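PDB 2O1B: aminotransferase, class I from Staphylococcus aureus, which probably catalyses pyridoxal-5'-phosphate-dependent transfer of amino groups between amino acids and 2-oxo acids, as an aspartate aminotransferase-type enzyme. Local coordinates for residues G64-N78 and F287-Y301. Sequence-based numbering, arbitrary orientation.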
loop_
_atom_site.group_PDB
_atom_site.type_symbol
_atom_site.label_atom_id
_atom_site.label_comp_id
_atom_site.label_asym_id
_atom_site.label_seq_id
_atom_site.Cartn_x
_atom_site.Cartn_y
_atom_site.Cartn_z
ATOM N N GLY A 64 23.448 -2.536 -11.612
ATOM C CA GLY A 64 23.876 -2.765 -10.236
ATOM C C GLY A 64 22.738 -2.909 -9.237
ATOM O O GLY A 64 22.827 -3.731 -8.327
ATOM N N ILE A 65 21.672 -2.120 -9.406
ATOM C CA ILE A 65 20.494 -2.210 -8.541
ATOM C C ILE A 65 19.763 -3.522 -8.795
ATOM O O ILE A 65 19.394 -4.240 -7.849
ATOM C CB ILE A 65 19.544 -0.996 -8.737
ATOM C CG1 ILE A 65 20.267 0.291 -8.313
ATOM C CG2 ILE A 65 18.245 -1.176 -7.954
ATOM C CD1 ILE A 65 19.643 1.596 -8.829
ATOM N N ILE A 66 19.576 -3.831 -10.078
ATOM C CA ILE A 66 19.029 -5.115 -10.514
ATOM C C ILE A 66 19.799 -6.311 -9.945
ATOM O O ILE A 66 19.180 -7.212 -9.374
ATOM C CB ILE A 66 18.922 -5.210 -12.063
ATOM C CG1 ILE A 66 18.031 -4.089 -12.623
ATOM C CG2 ILE A 66 18.356 -6.565 -12.492
ATOM C CD1 ILE A 66 16.615 -4.052 -12.012
ATOM N N ASP A 67 21.127 -6.329 -10.095
ATOM C CA ASP A 67 21.950 -7.447 -9.569
ATOM C C ASP A 67 21.773 -7.664 -8.070
ATOM O O ASP A 67 21.686 -8.798 -7.604
ATOM C CB ASP A 67 23.445 -7.245 -9.832
ATOM C CG ASP A 67 23.773 -7.092 -11.293
ATOM O OD1 ASP A 67 24.828 -6.471 -11.597
ATOM O OD2 ASP A 67 22.992 -7.596 -12.134
ATOM N N HIS A 68 21.740 -6.571 -7.315
ATOM C CA HIS A 68 21.552 -6.658 -5.873
ATOM C C HIS A 68 20.150 -7.075 -5.442
ATOM O O HIS A 68 19.997 -7.762 -4.432
ATOM C CB HIS A 68 22.014 -5.377 -5.177
ATOM C CG HIS A 68 23.472 -5.407 -4.843
ATOM N ND1 HIS A 68 23.938 -5.594 -3.561
ATOM C CD2 HIS A 68 24.569 -5.371 -5.642
ATOM C CE1 HIS A 68 25.260 -5.626 -3.577
ATOM N NE2 HIS A 68 25.668 -5.501 -4.829
ATOM N N PHE A 69 19.135 -6.683 -6.207
ATOM C CA PHE A 69 17.776 -7.197 -5.987
ATOM C C PHE A 69 17.748 -8.723 -6.222
ATOM O O PHE A 69 17.275 -9.476 -5.377
ATOM C CB PHE A 69 16.790 -6.470 -6.903
ATOM C CG PHE A 69 15.357 -6.433 -6.395
ATOM C CD1 PHE A 69 14.574 -5.308 -6.616
ATOM C CD2 PHE A 69 14.794 -7.511 -5.720
ATOM C CE1 PHE A 69 13.265 -5.257 -6.176
ATOM C CE2 PHE A 69 13.472 -7.477 -5.279
ATOM C CZ PHE A 69 12.711 -6.343 -5.504
ATOM N N GLN A 70 18.284 -9.177 -7.351
ATOM C CA GLN A 70 18.360 -10.594 -7.667
ATOM C C GLN A 70 18.974 -11.399 -6.519
ATOM O O GLN A 70 18.458 -12.455 -6.151
ATOM C CB GLN A 70 19.132 -10.823 -8.983
ATOM C CG GLN A 70 18.330 -10.336 -10.197
ATOM C CD GLN A 70 19.056 -10.431 -11.526
ATOM O OE1 GLN A 70 18.410 -10.505 -12.576
ATOM N NE2 GLN A 70 20.392 -10.411 -11.499
ATOM N N LYS A 71 20.057 -10.873 -5.953
ATOM C CA LYS A 71 20.753 -11.523 -4.848
ATOM C C LYS A 71 19.946 -11.499 -3.564
ATOM O O LYS A 71 19.897 -12.505 -2.847
ATOM C CB LYS A 71 22.140 -10.916 -4.640
ATOM C CG LYS A 71 23.101 -11.310 -5.740
ATOM C CD LYS A 71 24.543 -10.972 -5.412
ATOM C CE LYS A 71 25.498 -11.631 -6.402
ATOM N NZ LYS A 71 25.640 -13.113 -6.190
ATOM N N ALA A 72 19.304 -10.360 -3.291
ATOM C CA ALA A 72 18.453 -10.172 -2.108
ATOM C C ALA A 72 17.264 -11.125 -2.024
ATOM O O ALA A 72 16.665 -11.273 -0.958
ATOM C CB ALA A 72 17.965 -8.725 -2.030
ATOM N N LEU A 73 16.900 -11.760 -3.138
ATOM C CA LEU A 73 15.729 -12.644 -3.144
ATOM C C LEU A 73 16.039 -13.970 -2.458
ATOM O O LEU A 73 15.134 -14.667 -1.995
ATOM C CB LEU A 73 15.191 -12.861 -4.574
ATOM C CG LEU A 73 14.515 -11.631 -5.217
ATOM C CD1 LEU A 73 14.526 -11.711 -6.749
ATOM C CD2 LEU A 73 13.085 -11.409 -4.718
ATOM N N THR A 74 17.325 -14.306 -2.380
ATOM C CA THR A 74 17.757 -15.585 -1.819
ATOM C C THR A 74 18.019 -15.506 -0.312
ATOM O O THR A 74 18.387 -16.511 0.304
ATOM C CB THR A 74 19.036 -16.125 -2.528
ATOM O OG1 THR A 74 20.109 -15.199 -2.335
ATOM C CG2 THR A 74 18.807 -16.308 -4.006
ATOM N N ILE A 75 17.808 -14.328 0.274
ATOM C CA ILE A 75 18.114 -14.074 1.683
ATOM C C ILE A 75 16.905 -14.432 2.564
ATOM O O ILE A 75 15.827 -13.872 2.387
ATOM C CB ILE A 75 18.529 -12.595 1.929
ATOM C CG1 ILE A 75 19.719 -12.161 1.048
ATOM C CG2 ILE A 75 18.829 -12.342 3.403
ATOM C CD1 ILE A 75 20.850 -13.163 0.947
ATOM N N PRO A 76 17.092 -15.364 3.526
ATOM C CA PRO A 76 15.983 -15.898 4.319
ATOM C C PRO A 76 15.107 -14.814 4.948
ATOM O O PRO A 76 13.886 -14.876 4.838
ATOM C CB PRO A 76 16.694 -16.723 5.396
ATOM C CG PRO A 76 17.966 -17.119 4.778
ATOM C CD PRO A 76 18.376 -15.975 3.910
ATOM N N GLU A 77 15.723 -13.814 5.572
ATOM C CA GLU A 77 14.963 -12.717 6.193
ATOM C C GLU A 77 14.141 -11.896 5.205
ATOM O O GLU A 77 13.097 -11.335 5.580
ATOM C CB GLU A 77 15.859 -11.818 7.062
ATOM C CG GLU A 77 15.812 -12.200 8.568
ATOM C CD GLU A 77 17.058 -11.810 9.383
ATOM O OE1 GLU A 77 17.655 -10.733 9.154
ATOM O OE2 GLU A 77 17.414 -12.584 10.292
ATOM N N ASN A 78 14.586 -11.845 3.947
ATOM C CA ASN A 78 13.887 -11.086 2.915
ATOM C C ASN A 78 12.592 -11.725 2.417
ATOM O O ASN A 78 11.694 -11.027 1.942
ATOM C CB ASN A 78 14.813 -10.788 1.740
ATOM C CG ASN A 78 15.823 -9.699 2.055
ATOM O OD1 ASN A 78 16.832 -9.556 1.359
ATOM N ND2 ASN A 78 15.558 -8.926 3.093
ATOM N N PHE A 287 8.783 -5.381 1.572
ATOM C CA PHE A 287 9.570 -6.500 1.061
ATOM C C PHE A 287 11.054 -6.267 1.328
ATOM O O PHE A 287 11.607 -5.259 0.907
ATOM C CB PHE A 287 9.288 -6.642 -0.441
ATOM C CG PHE A 287 9.852 -7.895 -1.081
ATOM C CD1 PHE A 287 10.121 -9.045 -0.335
ATOM C CD2 PHE A 287 10.059 -7.929 -2.466
ATOM C CE1 PHE A 287 10.625 -10.203 -0.952
ATOM C CE2 PHE A 287 10.562 -9.087 -3.091
ATOM C CZ PHE A 287 10.838 -10.222 -2.331
ATOM N N GLY A 288 11.683 -7.185 2.055
ATOM C CA GLY A 288 13.088 -7.042 2.410
ATOM C C GLY A 288 14.017 -6.873 1.215
ATOM O O GLY A 288 14.924 -6.048 1.248
ATOM N N ALA A 289 13.801 -7.666 0.169
ATOM C CA ALA A 289 14.630 -7.592 -1.048
ATOM C C ALA A 289 14.462 -6.247 -1.780
ATOM O O ALA A 289 15.423 -5.715 -2.339
ATOM C CB ALA A 289 14.327 -8.747 -1.970
ATOM N N LEU A 290 13.246 -5.702 -1.770
ATOM C CA LEU A 290 13.011 -4.350 -2.285
ATOM C C LEU A 290 13.748 -3.319 -1.438
ATOM O O LEU A 290 14.314 -2.351 -1.963
ATOM C CB LEU A 290 11.511 -4.030 -2.360
ATOM C CG LEU A 290 11.113 -2.621 -2.833
ATOM C CD1 LEU A 290 11.703 -2.268 -4.217
ATOM C CD2 LEU A 290 9.580 -2.431 -2.823
ATOM N N GLN A 291 13.759 -3.521 -0.124
ATOM C CA GLN A 291 14.520 -2.624 0.756
ATOM C C GLN A 291 16.018 -2.633 0.425
ATOM O O GLN A 291 16.650 -1.575 0.367
ATOM C CB GLN A 291 14.302 -2.982 2.228
ATOM C CG GLN A 291 12.899 -2.701 2.776
ATOM C CD GLN A 291 12.864 -2.835 4.279
ATOM O OE1 GLN A 291 13.587 -2.125 4.982
ATOM N NE2 GLN A 291 12.042 -3.753 4.784
ATOM N N ASP A 292 16.583 -3.817 0.195
ATOM C CA ASP A 292 18.009 -3.950 -0.136
ATOM C C ASP A 292 18.386 -3.269 -1.465
ATOM O O ASP A 292 19.431 -2.608 -1.561
ATOM C CB ASP A 292 18.420 -5.439 -0.155
ATOM C CG ASP A 292 18.419 -6.065 1.246
ATOM O OD1 ASP A 292 18.199 -5.311 2.219
ATOM O OD2 ASP A 292 18.620 -7.297 1.383
ATOM N N ALA A 293 17.544 -3.437 -2.486
ATOM C CA ALA A 293 17.736 -2.758 -3.762
ATOM C C ALA A 293 17.688 -1.237 -3.594
ATOM O O ALA A 293 18.488 -0.523 -4.183
ATOM C CB ALA A 293 16.693 -3.212 -4.758
ATOM N N ALA A 294 16.742 -0.757 -2.783
ATOM C CA ALA A 294 16.628 0.659 -2.453
ATOM C C ALA A 294 17.857 1.207 -1.706
ATOM O O ALA A 294 18.326 2.322 -1.988
ATOM C CB ALA A 294 15.361 0.902 -1.657
ATOM N N ILE A 295 18.375 0.413 -0.766
ATOM C CA ILE A 295 19.562 0.761 0.008
ATOM C C ILE A 295 20.711 0.906 -0.964
ATOM O O ILE A 295 21.459 1.882 -0.925
ATOM C CB ILE A 295 19.914 -0.352 1.048
ATOM C CG1 ILE A 295 18.950 -0.311 2.240
ATOM C CG2 ILE A 295 21.386 -0.232 1.529
ATOM C CD1 ILE A 295 18.830 -1.642 3.003
ATOM N N TYR A 296 20.844 -0.077 -1.845
ATOM C CA TYR A 296 21.939 -0.074 -2.798
ATOM C C TYR A 296 21.863 1.162 -3.687
ATOM O O TYR A 296 22.874 1.805 -3.923
ATOM C CB TYR A 296 21.917 -1.342 -3.637
ATOM C CG TYR A 296 23.204 -1.553 -4.376
ATOM C CD1 TYR A 296 23.332 -1.183 -5.713
ATOM C CD2 TYR A 296 24.312 -2.089 -3.727
ATOM C CE1 TYR A 296 24.523 -1.367 -6.386
ATOM C CE2 TYR A 296 25.501 -2.281 -4.391
ATOM C CZ TYR A 296 25.597 -1.920 -5.716
ATOM O OH TYR A 296 26.785 -2.116 -6.366
ATOM N N ALA A 297 20.653 1.512 -4.134
ATOM C CA ALA A 297 20.463 2.658 -5.019
ATOM C C ALA A 297 20.905 3.954 -4.354
ATOM O O ALA A 297 21.731 4.687 -4.898
ATOM C CB ALA A 297 19.022 2.751 -5.478
ATOM N N LEU A 298 20.352 4.218 -3.172
ATOM C CA LEU A 298 20.638 5.430 -2.412
ATOM C C LEU A 298 22.101 5.585 -2.075
ATOM O O LEU A 298 22.647 6.679 -2.185
ATOM C CB LEU A 298 19.800 5.466 -1.128
ATOM C CG LEU A 298 18.301 5.667 -1.364
ATOM C CD1 LEU A 298 17.499 5.342 -0.105
ATOM C CD2 LEU A 298 18.050 7.093 -1.811
ATOM N N ASN A 299 22.732 4.486 -1.673
ATOM C CA ASN A 299 24.141 4.510 -1.291
ATOM C C ASN A 299 25.113 4.749 -2.439
ATOM O O ASN A 299 26.168 5.346 -2.240
ATOM C CB ASN A 299 24.534 3.218 -0.564
ATOM C CG ASN A 299 23.989 3.142 0.855
ATOM O OD1 ASN A 299 23.949 2.059 1.445
ATOM N ND2 ASN A 299 23.565 4.282 1.413
ATOM N N HIS A 300 24.781 4.282 -3.634
ATOM C CA HIS A 300 25.802 4.224 -4.691
ATOM C C HIS A 300 25.547 5.050 -5.948
ATOM O O HIS A 300 26.419 5.112 -6.817
ATOM C CB HIS A 300 26.066 2.774 -5.090
ATOM C CG HIS A 300 26.620 1.939 -3.984
ATOM N ND1 HIS A 300 25.859 1.019 -3.295
ATOM C CD2 HIS A 300 27.863 1.879 -3.451
ATOM C CE1 HIS A 300 26.611 0.428 -2.381
ATOM N NE2 HIS A 300 27.827 0.939 -2.449
ATOM N N TYR A 301 24.381 5.687 -6.054
ATOM C CA TYR A 301 24.003 6.294 -7.342
ATOM C C TYR A 301 23.798 7.813 -7.379
ATOM O O TYR A 301 22.958 8.320 -8.123
ATOM C CB TYR A 301 22.827 5.538 -7.970
ATOM C CG TYR A 301 23.208 4.142 -8.425
ATOM C CD1 TYR A 301 23.146 3.060 -7.545
ATOM C CD2 TYR A 301 23.631 3.910 -9.729
ATOM C CE1 TYR A 301 23.504 1.778 -7.957
ATOM C CE2 TYR A 301 23.986 2.634 -10.153
ATOM C CZ TYR A 301 23.914 1.576 -9.265
ATOM O OH TYR A 301 24.259 0.318 -9.690
HETATM O O HOH W 1 24.981 0.160 -12.351
HETATM O O HOH W 2 10.471 -8.909 4.055
#
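The Phe69 side chain, from helix 64-72, packs against Ala289, Leu290 and Ala293 of helix 288-300, which runs nearly antiparallel to it (151° between directions, axes 8.3 Å apart). With CG anti to the backbone N (chi1 -154°), the ring swings to the second helix. CB and CG pass the Ala293 methyl, and CD1 packs closest on it, 3.5 Å from Ala293 CB. Along the other ring edge, CD2 and CE2 reach Ala289, CE2 lying 3.6 Å from its CB; Ala289 O lies over the centre of one face. At the far end CE1 meets Leu290 CD1 and CZ rests against Leu290 CA; Phe287 CE2 comes in at the edge. The Leu290 side chain is about 11 Å from the bound pyridoxal-5'-phosphate. Ala72 and Ala289 touch methyl to methyl (CB to CB 3.6 Å), which lets the backbones close to 4.7 Å between their CA atoms. Towards the other end, Ile65 lays CD1 over the Tyr301 ring in a CH-pi contact, 4.1 Å from its centroid, and also against Ala297 CB. The rings of His68 and Tyr296 stack face to face, centroids 3.8 Å apart and planes 18° apart. A water links Tyr301 OH to Gly64 N; another joins Asn78 O to Gly288 N at the start of helix 288-300. Asp292, beside Ala72, forms a salt bridge with Lys87. Phe287 also meets the ring of Phe260 of the second subunit. This is an antiparallel helix pair with small alanines at its close approach, within a class I aminotransferase fold and bordering the dimer interface.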